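Local coordinates for protein group 3 allergen SMIPP-S Yv6023A04 (Sarcoptes scabiei type hominis, PDB 3H7O) that is a scabies mite paralogue of the S1 serine proteases, trypsin-like in fold but classed as an inactivated protease, at residues 39-44 with 87-92. The protein carries 3 engineered substitutions. Sequence-based numbering, arbitrary orientation.
Sequences LTAAHC and ENDIAI
Thr40 and Ala91 exchange two backbone hydrogen bonds as an antiparallel hydrogen-bonded pair. Thr40 N reaches Ala91 O at 2.8 Å, and Ala91 N meets Thr40 O at 2.9 Å. The CA-H groups of Leu39, Ala41 and Ile90 add weaker contacts to the carbonyl oxygens of Ala91, Asp89 and Thr40. Just before strand 91-95, Asp89 lies at the centre of an inverse gamma turn, with CG anti to the backbone N (chi1 -161°), which carries OD1 to His43 N for a hydrogen bond of 2.8 Å. Ala42 N stands 2.9 Å from the same OD1. His43 and Asp89 occupy the positions of the triad histidine and aspartate of trypsin-like proteases, as their TAAHC and DIA sequence contexts indicate, although this paralogue is described as inactivated; the orientation of the His43 ring in the model is doubtful. Packing splits between two sides. On one, Leu39 CD1 fits between Ile90 CG1 and Ile92 CG1, 3.7 Å from each; on the other, the Ala42 methyl lies 3.4 Å from Ile90 N and the Ala91 methyl 3.8 Å from Ala42 CA. The pair joins strands 37-40 and 91-95 of the N-terminal barrel, flanked by strands 26-32 and 68-78. Helix 218-225 covers Leu39, Ile90 and Ile92, strand 192-197 also touches Leu39, and Leu78 packs on Ala42 and Ala91, while the Cys44-Cys28 disulfide ties helix 42-45 to strand 26-32.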
# COMPACT_ATOMS: atom_id res chain seq x y z
N LEU A 39 -3.64 -5.75 3.72
CA LEU A 39 -3.99 -5.31 2.37
C LEU A 39 -2.77 -4.70 1.68
O LEU A 39 -2.12 -3.81 2.24
CB LEU A 39 -5.13 -4.29 2.42
CG LEU A 39 -5.84 -3.90 1.11
CD1 LEU A 39 -6.65 -5.06 0.56
CD2 LEU A 39 -6.73 -2.69 1.32
N THR A 40 -2.47 -5.16 0.47
CA THR A 40 -1.32 -4.68 -0.28
C THR A 40 -1.63 -4.57 -1.78
O THR A 40 -2.79 -4.72 -2.19
CB THR A 40 -0.05 -5.55 0.00
OG1 THR A 40 1.12 -4.92 -0.55
CG2 THR A 40 -0.19 -6.97 -0.55
N ALA A 41 -0.61 -4.29 -2.58
CA ALA A 41 -0.76 -4.28 -4.03
C ALA A 41 -0.56 -5.70 -4.57
O ALA A 41 0.32 -6.43 -4.10
CB ALA A 41 0.24 -3.32 -4.66
N ALA A 42 -1.37 -6.09 -5.54
CA ALA A 42 -1.29 -7.43 -6.12
C ALA A 42 0.02 -7.72 -6.86
O ALA A 42 0.52 -8.85 -6.80
CB ALA A 42 -2.49 -7.70 -7.02
N HIS A 43 0.59 -6.72 -7.54
CA HIS A 43 1.76 -7.00 -8.39
C HIS A 43 3.00 -7.44 -7.61
O HIS A 43 3.87 -8.12 -8.15
CB HIS A 43 2.04 -5.89 -9.41
CG HIS A 43 2.62 -4.63 -8.83
ND1 HIS A 43 3.95 -4.52 -8.49
CD2 HIS A 43 2.06 -3.43 -8.57
CE1 HIS A 43 4.18 -3.30 -8.04
NE2 HIS A 43 3.05 -2.62 -8.08
N CYS A 44 3.06 -7.07 -6.33
CA CYS A 44 4.15 -7.46 -5.43
C CYS A 44 4.08 -8.93 -5.02
O CYS A 44 5.12 -9.55 -4.74
CB CYS A 44 4.13 -6.59 -4.16
SG CYS A 44 4.17 -4.79 -4.44
N GLU A 87 -4.59 -3.93 -13.77
CA GLU A 87 -5.97 -3.71 -13.35
C GLU A 87 -6.22 -4.57 -12.11
O GLU A 87 -5.74 -5.70 -12.04
CB GLU A 87 -6.94 -4.08 -14.48
CG GLU A 87 -8.31 -3.43 -14.36
CD GLU A 87 -9.27 -3.80 -15.49
OE1 GLU A 87 -8.82 -4.08 -16.62
OE2 GLU A 87 -10.49 -3.79 -15.24
N ASN A 88 -6.96 -4.02 -11.15
CA ASN A 88 -7.25 -4.71 -9.87
C ASN A 88 -5.96 -5.05 -9.11
O ASN A 88 -5.75 -6.19 -8.70
CB ASN A 88 -8.09 -5.97 -10.09
CG ASN A 88 -9.40 -5.68 -10.81
OD1 ASN A 88 -10.10 -4.72 -10.49
ND2 ASN A 88 -9.73 -6.51 -11.80
N ASP A 89 -5.12 -4.04 -8.93
CA ASP A 89 -3.82 -4.20 -8.29
C ASP A 89 -3.95 -4.12 -6.78
O ASP A 89 -3.43 -3.20 -6.13
CB ASP A 89 -2.84 -3.15 -8.82
CG ASP A 89 -1.39 -3.52 -8.58
OD1 ASP A 89 -1.12 -4.59 -7.99
OD2 ASP A 89 -0.52 -2.73 -8.99
N ILE A 90 -4.63 -5.12 -6.22
CA ILE A 90 -4.95 -5.16 -4.81
C ILE A 90 -4.96 -6.63 -4.35
O ILE A 90 -5.37 -7.52 -5.10
CB ILE A 90 -6.31 -4.46 -4.54
CG1 ILE A 90 -6.53 -4.24 -3.04
CG2 ILE A 90 -7.48 -5.20 -5.23
CD1 ILE A 90 -7.70 -3.31 -2.71
N ALA A 91 -4.46 -6.89 -3.15
CA ALA A 91 -4.35 -8.25 -2.63
C ALA A 91 -4.47 -8.28 -1.13
O ALA A 91 -4.05 -7.34 -0.44
CB ALA A 91 -3.02 -8.88 -3.06
N ILE A 92 -5.04 -9.36 -0.61
CA ILE A 92 -5.11 -9.59 0.82
C ILE A 92 -4.19 -10.74 1.20
O ILE A 92 -4.26 -11.82 0.60
CB ILE A 92 -6.55 -9.85 1.30
CG1 ILE A 92 -7.42 -8.62 1.01
CG2 ILE A 92 -6.58 -10.19 2.80
CD1 ILE A 92 -8.92 -8.86 1.14